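Local coordinates for protein porin (Acinetobacter baumannii AB307-0294, PDB 5DL7) that probably forms a beta-barrel channel through the outer membrane for the passage of small solutes, as in other porins of the OprD family, at residues R90-L94 against A139-P143; N184-R188 against D311-K315; E218-I222 against T254-I259; G283-S287 against P302-D306. One frame throughout, in Å; residues are numbered along the deposited sequence.

Contact 1: R90-L94 against A139-P143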
loop_
_atom_site.group_PDB
_atom_site.type_symbol
_atom_site.label_atom_id
_atom_site.label_comp_id
_atom_site.label_asym_id
_atom_site.label_seq_id
_atom_site.Cartn_x
_atom_site.Cartn_y
_atom_site.Cartn_z
ATOM N N ARG A 90 -11.794 -13.750 -6.004
ATOM C CA ARG A 90 -11.809 -12.870 -4.885
ATOM C C ARG A 90 -11.045 -11.588 -5.280
ATOM O O ARG A 90 -9.957 -11.657 -5.844
ATOM C CB ARG A 90 -11.282 -13.385 -3.603
ATOM C CG ARG A 90 -9.924 -13.805 -3.535
ATOM C CD ARG A 90 -9.721 -14.519 -2.187
ATOM N NE ARG A 90 -9.446 -13.568 -1.135
ATOM C CZ ARG A 90 -8.276 -13.483 -0.450
ATOM N NH1 ARG A 90 -7.230 -14.279 -0.733
ATOM N NH2 ARG A 90 -8.127 -12.671 0.598
ATOM N N SER A 91 -11.650 -10.433 -4.960
ATOM C CA SER A 91 -10.970 -9.112 -5.140
ATOM C C SER A 91 -10.204 -8.609 -3.985
ATOM O O SER A 91 -9.333 -7.696 -4.114
ATOM C CB SER A 91 -12.088 -8.114 -5.505
ATOM O OG SER A 91 -12.869 -7.728 -4.387
ATOM N N GLY A 92 -10.604 -8.994 -2.789
ATOM C CA GLY A 92 -10.170 -8.362 -1.601
ATOM C C GLY A 92 -11.034 -7.255 -0.952
ATOM O O GLY A 92 -10.699 -6.694 0.058
ATOM N N LEU A 93 -12.119 -6.891 -1.608
ATOM C CA LEU A 93 -13.008 -5.915 -1.096
ATOM C C LEU A 93 -13.918 -6.515 0.005
ATOM O O LEU A 93 -14.554 -5.815 0.719
ATOM C CB LEU A 93 -13.964 -5.334 -2.207
ATOM C CG LEU A 93 -13.254 -4.498 -3.295
ATOM C CD1 LEU A 93 -14.278 -3.889 -4.202
ATOM C CD2 LEU A 93 -12.418 -3.371 -2.676
ATOM N N LEU A 94 -14.187 -7.833 -0.121
ATOM C CA LEU A 94 -15.186 -8.496 0.760
ATOM C C LEU A 94 -14.561 -9.881 1.231
ATOM O O LEU A 94 -13.768 -10.522 0.447
ATOM C CB LEU A 94 -16.429 -8.837 -0.019
ATOM C CG LEU A 94 -17.285 -7.620 -0.483
ATOM C CD1 LEU A 94 -18.252 -8.052 -1.570
ATOM C CD2 LEU A 94 -18.036 -7.060 0.702
ATOM N N ALA A 139 -5.277 -0.439 -0.169
ATOM C CA ALA A 139 -5.654 -0.609 -1.605
ATOM C C ALA A 139 -6.959 -1.367 -1.785
ATOM O O ALA A 139 -7.447 -1.449 -2.907
ATOM C CB ALA A 139 -4.540 -1.348 -2.239
ATOM N N ARG A 140 -7.682 -1.716 -0.686
ATOM C CA ARG A 140 -9.014 -2.318 -0.786
ATOM C C ARG A 140 -10.019 -1.491 -0.041
ATOM O O ARG A 140 -9.875 -0.241 0.022
ATOM C CB ARG A 140 -8.986 -3.872 -0.603
ATOM C CG ARG A 140 -8.171 -4.652 -1.573
ATOM C CD ARG A 140 -8.706 -4.657 -3.002
ATOM N NE ARG A 140 -7.807 -5.452 -3.821
ATOM C CZ ARG A 140 -6.658 -5.103 -4.347
ATOM N NH1 ARG A 140 -6.145 -3.878 -4.190
ATOM N NH2 ARG A 140 -5.870 -5.988 -4.957
ATOM N N LEU A 141 -11.066 -2.052 0.552
ATOM C CA LEU A 141 -12.083 -1.270 1.077
ATOM C C LEU A 141 -11.663 -0.613 2.370
ATOM O O LEU A 141 -12.060 0.485 2.656
ATOM C CB LEU A 141 -13.353 -2.105 1.261
ATOM C CG LEU A 141 -14.593 -1.350 1.643
ATOM C CD1 LEU A 141 -15.040 -0.464 0.437
ATOM C CD2 LEU A 141 -15.795 -2.269 2.025
ATOM N N PHE A 142 -11.033 -1.365 3.252
ATOM C CA PHE A 142 -10.620 -0.953 4.594
ATOM C C PHE A 142 -9.157 -1.169 4.749
ATOM O O PHE A 142 -8.580 -2.074 4.193
ATOM C CB PHE A 142 -11.367 -1.869 5.633
ATOM C CG PHE A 142 -12.818 -1.772 5.556
ATOM C CD1 PHE A 142 -13.486 -0.535 5.579
ATOM C CD2 PHE A 142 -13.674 -2.866 5.607
ATOM C CE1 PHE A 142 -14.869 -0.386 5.512
ATOM C CE2 PHE A 142 -15.034 -2.676 5.539
ATOM C CZ PHE A 142 -15.644 -1.448 5.550
ATOM N N PRO A 143 -8.517 -0.439 5.672
ATOM C CA PRO A 143 -7.079 -0.597 5.916
ATOM C C PRO A 143 -6.775 -1.911 6.625
ATOM O O PRO A 143 -7.534 -2.313 7.460
ATOM C CB PRO A 143 -6.771 0.565 6.927
ATOM C CG PRO A 143 -8.004 0.995 7.498
ATOM C CD PRO A 143 -9.101 0.669 6.445
HETATM O O HOH W 1 -6.371 -8.883 -5.175
HETATM O O HOH W 2 -11.106 -4.687 1.965
#
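Arg140 makes the direct hydrogen bond of this contact. Its CA-CB bond points toward 90-94, and chi1 and chi2 are both m. This fold-back, with chi3 at t, lays the chain along the other loop. Arg140 NE donates to Ser91 O at 2.7 Å, and that oxygen lies at the edge of the guanidinium. Arg140 NH1 turns back to its own loop and binds Ala139 O at 3.0 Å. Arg140 NH2 holds water 1, which reaches Ser91 O only weakly.

Ser91 is in the p rotamer. Ser91 OG accepts from Leu93 N at 3.0 Å, an ST turn, and also hydrogen-bonds Asp48. Gly92 has a phi of 96°; a CB here would jam against the carbonyl O of Ser91 and also sit tight against Arg140 NE. Water 2 links Gly92 O to Leu141 N. Leu93, with chi1 m and chi2 t, brings CD2 to 4.2 Å from Leu141 CB. It also packs on Phe30 and Phe32 of strand 22-36. Leu141 O and Arg140 O both accept from Arg28 of that strand.

Both segments are irregular, and the residues that touch are buried. They lie in loops between barrel strands, consistent with the inward-folded loops that narrow the channel in OprD-type porins.

Contact 2: N184-R188 against D311-K315; sequences NINHR and DYSNK
Two irregular loops of the OprD-type beta-barrel meet here through a buried polar cluster centred on an arginine-aspartate salt bridge. Segment 184-188 lies between strands 181-182 and 193-194. Segment 311-315 lies between strands 278-288 and 318-327. The backbones stay apart, with Arg188 and Asn314 CA atoms nearest at 7.3 Å. Asn186 and His187 have phi/psi of 53/37° and 47/41°, in the left-handed region, so the chain turns, and Arg188 N makes a weak bond to Ile185 O at 3.0 Å. Tyr312 also has positive phi, 54°.

Arg188 is extended (chi1 t, chi2 t) before chi3 turns to m. Arg188 NH1 donates to Asp311 OD2 at 3.1 Å and also binds Leu293 O. Arg188 NH2 donates to Asp311 OD1 at 3.1 Å, Asp311 OD2 at 3.3 Å and Asn314 OD1 at 3.1 Å. Its NE is satisfied by water 4, which also bonds Asn314 OD1 and Lys315 N. Ser313 O lies over one face of the guanidinium. Asp311 is p, and its OD1 accepts from Ser313 N at 3.0 Å in an Asx turn. Ser313 OG donates to Asp311 O at 2.7 Å and also hydrogen-bonds Ser301 OG. Asn314 ND2 bonds Glu317 and water 3, and water 3 donates to Asp311 OD1 at 2.9 Å. Asn186, in the m rotamer, completes the cluster: its ND2 donates to Asn314 OD1 at 2.9 Å, with an N-H...O angle of 173°.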
loop_
_atom_site.group_PDB
_atom_site.type_symbol
_atom_site.label_atom_id
_atom_site.label_comp_id
_atom_site.label_asym_id
_atom_site.label_seq_id
_atom_site.Cartn_x
_atom_site.Cartn_y
_atom_site.Cartn_z
ATOM N N ASN A 184 3.065 -15.992 -0.317
ATOM C CA ASN A 184 4.081 -16.569 -1.247
ATOM C C ASN A 184 3.676 -16.120 -2.636
ATOM O O ASN A 184 2.753 -16.623 -3.220
ATOM C CB ASN A 184 4.120 -18.074 -1.072
ATOM C CG ASN A 184 5.433 -18.683 -1.655
ATOM O OD1 ASN A 184 6.401 -17.893 -1.808
ATOM N ND2 ASN A 184 5.416 -19.935 -1.942
ATOM N N ILE A 185 4.296 -15.125 -3.155
ATOM C CA ILE A 185 3.921 -14.520 -4.443
ATOM C C ILE A 185 4.728 -15.219 -5.553
ATOM O O ILE A 185 5.994 -15.242 -5.411
ATOM C CB ILE A 185 4.191 -13.028 -4.404
ATOM C CG1 ILE A 185 3.218 -12.415 -3.365
ATOM C CG2 ILE A 185 3.990 -12.396 -5.753
ATOM C CD1 ILE A 185 3.707 -11.138 -2.916
ATOM N N ASN A 186 4.077 -15.789 -6.564
ATOM C CA ASN A 186 4.866 -16.446 -7.605
ATOM C C ASN A 186 5.841 -17.465 -7.100
ATOM O O ASN A 186 6.892 -17.703 -7.713
ATOM C CB ASN A 186 5.604 -15.468 -8.537
ATOM C CG ASN A 186 4.670 -14.425 -9.165
ATOM O OD1 ASN A 186 3.465 -14.660 -9.355
ATOM N ND2 ASN A 186 5.186 -13.233 -9.427
ATOM N N HIS A 187 5.415 -18.217 -6.046
ATOM C CA HIS A 187 6.280 -19.229 -5.446
ATOM C C HIS A 187 7.704 -18.733 -5.174
ATOM O O HIS A 187 8.661 -19.577 -5.294
ATOM C CB HIS A 187 6.305 -20.459 -6.298
ATOM C CG HIS A 187 4.964 -21.048 -6.611
ATOM N ND1 HIS A 187 4.305 -21.764 -5.677
ATOM C CD2 HIS A 187 4.061 -20.889 -7.666
ATOM C CE1 HIS A 187 3.100 -22.144 -6.109
ATOM N NE2 HIS A 187 2.929 -21.607 -7.313
ATOM N N ARG A 188 7.809 -17.536 -4.713
ATOM C CA ARG A 188 9.085 -16.847 -4.436
ATOM C C ARG A 188 9.934 -17.539 -3.365
ATOM O O ARG A 188 11.189 -17.683 -3.444
ATOM C CB ARG A 188 8.785 -15.414 -4.073
ATOM C CG ARG A 188 9.904 -14.487 -3.843
ATOM C CD ARG A 188 9.328 -13.048 -3.755
ATOM N NE ARG A 188 8.727 -12.626 -4.991
ATOM C CZ ARG A 188 7.989 -11.507 -5.228
ATOM N NH1 ARG A 188 7.721 -10.707 -4.224
ATOM N NH2 ARG A 188 7.468 -11.196 -6.306
ATOM N N ASP A 311 3.356 -7.020 -8.463
ATOM C CA ASP A 311 4.305 -6.398 -7.568
ATOM C C ASP A 311 5.619 -5.997 -8.187
ATOM O O ASP A 311 6.352 -5.218 -7.510
ATOM C CB ASP A 311 4.440 -7.149 -6.272
ATOM C CG ASP A 311 5.204 -8.333 -6.305
ATOM O OD1 ASP A 311 5.906 -8.730 -7.296
ATOM O OD2 ASP A 311 5.610 -8.727 -5.202
ATOM N N TYR A 312 5.951 -6.500 -9.364
ATOM C CA TYR A 312 7.228 -6.142 -10.075
ATOM C C TYR A 312 8.456 -6.357 -9.219
ATOM O O TYR A 312 9.505 -5.805 -9.513
ATOM C CB TYR A 312 7.153 -4.720 -10.669
ATOM C CG TYR A 312 6.333 -4.618 -11.906
ATOM C CD1 TYR A 312 5.023 -4.384 -11.813
ATOM C CD2 TYR A 312 6.893 -4.630 -13.110
ATOM C CE1 TYR A 312 4.190 -4.331 -12.956
ATOM C CE2 TYR A 312 6.158 -4.552 -14.269
ATOM C CZ TYR A 312 4.813 -4.388 -14.197
ATOM O OH TYR A 312 3.992 -4.366 -15.321
ATOM N N SER A 313 8.394 -7.301 -8.250
ATOM C CA SER A 313 9.416 -7.504 -7.222
ATOM C C SER A 313 10.035 -8.915 -7.253
ATOM O O SER A 313 10.542 -9.391 -6.174
ATOM C CB SER A 313 8.871 -7.115 -5.804
ATOM O OG SER A 313 8.403 -5.707 -5.819
ATOM N N ASN A 314 10.007 -9.568 -8.408
ATOM C CA ASN A 314 10.517 -10.945 -8.529
ATOM C C ASN A 314 12.009 -10.994 -8.475
ATOM O O ASN A 314 12.722 -9.964 -8.754
ATOM C CB ASN A 314 10.010 -11.491 -9.839
ATOM C CG ASN A 314 8.516 -11.656 -9.812
ATOM O OD1 ASN A 314 7.993 -12.530 -9.094
ATOM N ND2 ASN A 314 7.748 -10.791 -10.486
ATOM N N LYS A 315 12.529 -12.188 -8.200
ATOM C CA LYS A 315 13.956 -12.514 -8.254
ATOM C C LYS A 315 14.535 -12.048 -9.645
ATOM O O LYS A 315 14.011 -12.353 -10.730
ATOM C CB LYS A 315 14.190 -13.995 -8.037
ATOM C CG LYS A 315 15.684 -14.291 -7.979
ATOM C CD LYS A 315 16.280 -15.522 -8.382
ATOM C CE LYS A 315 17.779 -15.668 -8.342
ATOM N NZ LYS A 315 18.398 -15.608 -9.590
HETATM O O HOH W 3 5.000 -10.259 -9.621
HETATM O O HOH W 4 10.041 -13.819 -7.623
#

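Contact 3: E218-I222 against T254-I259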
loop_
_atom_site.group_PDB
_atom_site.type_symbol
_atom_site.label_atom_id
_atom_site.label_comp_id
_atom_site.label_asym_id
_atom_site.label_seq_id
_atom_site.Cartn_x
_atom_site.Cartn_y
_atom_site.Cartn_z
ATOM N N GLU A 218 12.475 -7.360 11.958
ATOM C CA GLU A 218 12.574 -8.810 12.097
ATOM C C GLU A 218 11.156 -9.353 12.156
ATOM O O GLU A 218 10.431 -9.103 13.106
ATOM C CB GLU A 218 13.417 -9.230 13.263
ATOM C CG GLU A 218 13.492 -10.750 13.351
ATOM C CD GLU A 218 14.262 -11.222 14.583
ATOM O OE1 GLU A 218 15.392 -10.862 14.692
ATOM O OE2 GLU A 218 13.637 -11.743 15.475
ATOM N N LEU A 219 10.877 -10.299 11.213
ATOM C CA LEU A 219 9.652 -11.165 11.323
ATOM C C LEU A 219 10.166 -12.499 11.831
ATOM O O LEU A 219 10.951 -13.195 11.134
ATOM C CB LEU A 219 9.054 -11.311 9.940
ATOM C CG LEU A 219 7.817 -12.145 9.773
ATOM C CD1 LEU A 219 6.667 -11.547 10.585
ATOM C CD2 LEU A 219 7.420 -12.287 8.337
ATOM N N LYS A 220 9.772 -12.802 13.063
ATOM C CA LYS A 220 10.461 -13.844 13.897
ATOM C C LYS A 220 10.460 -15.184 13.122
ATOM O O LYS A 220 9.416 -15.623 12.618
ATOM C CB LYS A 220 9.721 -14.039 15.175
ATOM C CG LYS A 220 10.454 -15.064 16.072
ATOM C CD LYS A 220 9.678 -15.165 17.331
ATOM C CE LYS A 220 10.211 -16.239 18.286
ATOM N NZ LYS A 220 8.904 -16.661 18.909
ATOM N N ASP A 221 11.642 -15.791 12.945
ATOM C CA ASP A 221 11.859 -17.126 12.309
ATOM C C ASP A 221 11.544 -17.099 10.842
ATOM O O ASP A 221 11.414 -18.182 10.217
ATOM C CB ASP A 221 11.003 -18.146 13.104
ATOM C CG ASP A 221 11.571 -18.484 14.410
ATOM O OD1 ASP A 221 12.776 -18.652 14.556
ATOM O OD2 ASP A 221 10.757 -18.668 15.348
ATOM N N ILE A 222 11.439 -15.932 10.194
ATOM C CA ILE A 222 11.173 -15.775 8.806
ATOM C C ILE A 222 12.231 -14.949 8.103
ATOM O O ILE A 222 12.989 -15.457 7.335
ATOM C CB ILE A 222 9.744 -15.324 8.461
ATOM C CG1 ILE A 222 8.716 -16.324 9.124
ATOM C CG2 ILE A 222 9.570 -15.299 6.971
ATOM C CD1 ILE A 222 7.287 -15.928 8.857
ATOM N N THR A 254 16.089 -15.703 8.877
ATOM C CA THR A 254 16.573 -15.757 10.285
ATOM C C THR A 254 15.873 -16.887 11.039
ATOM O O THR A 254 14.815 -17.360 10.584
ATOM C CB THR A 254 16.244 -14.311 10.842
ATOM O OG1 THR A 254 16.811 -14.205 12.117
ATOM C CG2 THR A 254 14.734 -14.120 11.069
ATOM N N GLY A 255 16.428 -17.241 12.196
ATOM C CA GLY A 255 15.863 -18.247 13.096
ATOM C C GLY A 255 15.641 -19.586 12.399
ATOM O O GLY A 255 16.487 -20.053 11.605
ATOM N N SER A 256 14.466 -20.125 12.543
ATOM C CA SER A 256 14.126 -21.416 11.971
ATOM C C SER A 256 13.828 -21.380 10.534
ATOM O O SER A 256 13.465 -22.394 9.898
ATOM C CB SER A 256 13.050 -22.151 12.841
ATOM O OG SER A 256 11.876 -21.464 12.652
ATOM N N LYS A 257 13.888 -20.260 9.911
ATOM C CA LYS A 257 13.688 -20.014 8.476
ATOM C C LYS A 257 12.516 -20.680 7.850
ATOM O O LYS A 257 12.572 -21.528 6.898
ATOM C CB LYS A 257 14.978 -20.216 7.669
ATOM C CG LYS A 257 15.630 -21.440 7.859
ATOM C CD LYS A 257 16.840 -21.585 6.850
ATOM C CE LYS A 257 17.523 -22.902 7.061
ATOM N NZ LYS A 257 18.383 -22.853 8.231
ATOM N N LYS A 258 11.358 -20.257 8.339
ATOM C CA LYS A 258 10.116 -21.000 7.955
ATOM C C LYS A 258 9.824 -20.948 6.524
ATOM O O LYS A 258 9.035 -21.781 6.000
ATOM C CB LYS A 258 8.960 -20.371 8.717
ATOM C CG LYS A 258 9.052 -20.615 10.203
ATOM C CD LYS A 258 7.821 -20.002 10.877
ATOM C CE LYS A 258 7.777 -20.457 12.291
ATOM N NZ LYS A 258 6.506 -19.908 12.874
ATOM N N ILE A 259 10.291 -19.989 5.731
ATOM C CA ILE A 259 9.994 -19.838 4.262
ATOM C C ILE A 259 11.269 -20.227 3.416
ATOM O O ILE A 259 11.257 -20.133 2.213
ATOM C CB ILE A 259 9.363 -18.552 3.773
ATOM C CG1 ILE A 259 10.353 -17.329 3.908
ATOM C CG2 ILE A 259 8.121 -18.222 4.654
ATOM C CD1 ILE A 259 9.799 -16.034 3.452
HETATM O O HOH W 5 12.759 -18.121 6.193
#
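This is a turn-to-turn contact held by backbone and Asp221 hydrogen bonds, at the end of barrel strand 210-219 and in the loop after strand 240-253. Residues 254-257 form a type II' beta turn, closed by Lys257 N to Thr254 O at 3.1 Å. The other segment turns too, with Ile222 N bonded to Leu219 O at 2.9 Å.

Asp221, at phi 68°, holds the two together. Asp221 O accepts from Lys258 N at 2.8 Å, and Asp221 OD1 accepts from Ser256 N at 3.0 Å. Gly255 takes the positive phi of the turn. A CB there would clash with Asp221 OD1. Thr254 N to Ile222 O, at 3.5 Å, is a weak bond. Water 5 joins Ile222 O to Ile259 N. On the apolar side, Ile222 CG2 touches Ile259 CD1 at 3.6 Å.

Lys257 comes close to Glu253 and Glu261, which bind a calcium ion seen in this structure, so the turn lies beside that metal site. Ile222, Lys258 and Ile259 pack on Ala193 of the small strand 193-194, and Lys258 NZ bonds Thr194 O. Leu219 and Ile259 both touch strand 181-182, while Glu218 pairs through its backbone with Tyr199 of strand 198-206.

Contact 4: G283-S287 against P302-D306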
loop_
_atom_site.group_PDB
_atom_site.type_symbol
_atom_site.label_atom_id
_atom_site.label_comp_id
_atom_site.label_asym_id
_atom_site.label_seq_id
_atom_site.Cartn_x
_atom_site.Cartn_y
_atom_site.Cartn_z
ATOM N N GLY A 283 11.427 5.785 -13.871
ATOM C CA GLY A 283 11.566 4.867 -12.784
ATOM C C GLY A 283 12.464 3.667 -13.154
ATOM O O GLY A 283 12.587 3.240 -14.345
ATOM N N TYR A 284 13.212 3.123 -12.205
ATOM C CA TYR A 284 14.030 1.954 -12.356
ATOM C C TYR A 284 13.960 1.128 -11.104
ATOM O O TYR A 284 13.977 1.691 -9.976
ATOM C CB TYR A 284 15.508 2.268 -12.645
ATOM C CG TYR A 284 16.296 1.062 -12.928
ATOM C CD1 TYR A 284 16.072 0.342 -14.096
ATOM C CD2 TYR A 284 17.097 0.588 -12.042
ATOM C CE1 TYR A 284 16.822 -0.816 -14.418
ATOM C CE2 TYR A 284 17.893 -0.546 -12.354
ATOM C CZ TYR A 284 17.648 -1.271 -13.490
ATOM O OH TYR A 284 18.446 -2.446 -13.790
ATOM N N MET A 285 13.883 -0.209 -11.280
ATOM C CA MET A 285 14.036 -1.117 -10.166
ATOM C C MET A 285 14.907 -2.268 -10.545
ATOM O O MET A 285 14.901 -2.694 -11.674
ATOM C CB MET A 285 12.712 -1.631 -9.560
ATOM C CG MET A 285 11.623 -0.586 -9.375
ATOM S SD MET A 285 10.329 -1.031 -8.238
ATOM C CE MET A 285 9.495 -2.345 -9.153
ATOM N N GLN A 286 15.576 -2.800 -9.546
ATOM C CA GLN A 286 16.250 -4.087 -9.729
ATOM C C GLN A 286 16.406 -4.906 -8.477
ATOM O O GLN A 286 16.751 -4.398 -7.415
ATOM C CB GLN A 286 17.650 -3.852 -10.358
ATOM C CG GLN A 286 18.471 -5.087 -10.674
ATOM C CD GLN A 286 19.728 -4.818 -11.514
ATOM O OE1 GLN A 286 19.897 -3.728 -12.032
ATOM N NE2 GLN A 286 20.492 -5.884 -11.788
ATOM N N SER A 287 16.097 -6.204 -8.613
ATOM C CA SER A 287 16.372 -7.146 -7.622
ATOM C C SER A 287 17.671 -7.845 -7.760
ATOM O O SER A 287 18.030 -8.289 -8.872
ATOM C CB SER A 287 15.182 -8.177 -7.686
ATOM O OG SER A 287 15.274 -9.092 -6.646
ATOM N N PRO A 302 6.559 -2.957 -1.057
ATOM C CA PRO A 302 6.957 -1.643 -0.571
ATOM C C PRO A 302 7.881 -0.800 -1.425
ATOM O O PRO A 302 8.273 0.277 -1.033
ATOM C CB PRO A 302 7.570 -1.931 0.802
ATOM C CG PRO A 302 8.300 -3.182 0.510
ATOM C CD PRO A 302 7.258 -4.017 -0.284
ATOM N N VAL A 303 8.148 -1.281 -2.625
ATOM C CA VAL A 303 9.076 -0.608 -3.549
ATOM C C VAL A 303 8.423 0.587 -4.197
ATOM O O VAL A 303 7.251 0.843 -4.084
ATOM C CB VAL A 303 9.534 -1.669 -4.599
ATOM C CG1 VAL A 303 10.205 -2.894 -3.990
ATOM C CG2 VAL A 303 8.416 -2.048 -5.517
ATOM N N VAL A 304 9.256 1.380 -4.876
ATOM C CA VAL A 304 8.755 2.662 -5.294
ATOM C C VAL A 304 7.660 2.620 -6.291
ATOM O O VAL A 304 6.822 3.489 -6.349
ATOM C CB VAL A 304 9.925 3.603 -5.730
ATOM C CG1 VAL A 304 10.402 3.301 -7.035
ATOM C CG2 VAL A 304 9.382 5.033 -5.985
ATOM N N LEU A 305 7.769 1.704 -7.202
ATOM C CA LEU A 305 6.742 1.584 -8.319
ATOM C C LEU A 305 5.606 0.735 -7.774
ATOM O O LEU A 305 5.806 -0.453 -7.429
ATOM C CB LEU A 305 7.372 1.047 -9.641
ATOM C CG LEU A 305 8.580 1.758 -10.121
ATOM C CD1 LEU A 305 9.012 1.152 -11.443
ATOM C CD2 LEU A 305 8.189 3.246 -10.299
ATOM N N ASP A 306 4.434 1.291 -7.547
ATOM C CA ASP A 306 3.289 0.584 -6.903
ATOM C C ASP A 306 2.161 0.384 -7.931
ATOM O O ASP A 306 1.136 1.012 -7.982
ATOM C CB ASP A 306 2.722 1.425 -5.776
ATOM C CG ASP A 306 2.275 2.846 -6.223
ATOM O OD1 ASP A 306 2.816 3.543 -7.322
ATOM O OD2 ASP A 306 1.374 3.424 -5.442
#
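Gly283 opens the strand segment. It has no side chain, and Gly283 CA comes to 4.5 Å from Leu305 CD2. A CB would point toward 302-306 and sit tight against that methyl. Tyr284 points away from the loop. Its ring meets Tyr320 edge-to-face, and Tyr284 OH donates to Gln286 OE1 at 2.6 Å along the same side of the strand.

Met285 points toward the loop and makes most of the contact. Its chi1 is m, chi2 t and chi3 m. Met285 SD lies 3.5 Å from Val303 CG2 and 4.5 Å from Val304 CG1. Met285 CG lies 3.8 Å from Leu305 CD1. The contact is apolar, with no hydrogen bond between the segments. This is the alternation of a beta-barrel wall. Met285 faces the loop and Tyr284 the other way; a CB on Gly283 would also point to the loop. The loop that follows strand 278-288 folds back against the strand it came from, consistent with the in-folded loops of this porin family. Met285 also packs on His266, Ser268 and Val319, from the neighbouring strands 263-275 and 318-327.

Gln286 and Ser287 continue the strand without touching 302-306. Their backbones bond to Ile267 and Glu317. In the loop, Val304 N hydrogen-bonds Ser268 OG of strand 263-275.

Along the chain, contact 1 closes before the others begin. Contacts 3 and 4 are nested in turn within the loop closed by contact 2. Contacts 2 and 4 share the loop between strands 278-288 and 318-327: 311-315 packs on strand residues of contact 4 (Tyr312 O to Met285 CE 3.5 Å, Asn314 O to Ser287 CB 3.2 Å) and on its loop (Ser313 OG to Val303 CG2 3.7 Å). Contact 3 is about 6 Å from contact 2 at the nearest atoms, and contacts 1 and 3 have centres 28 Å apart. Contacts 1 and 4 lie on opposite sides of the chain's centre. Together they tie loops to one another and to the barrel sheet, consistent with loops that fold inward and shape the channel.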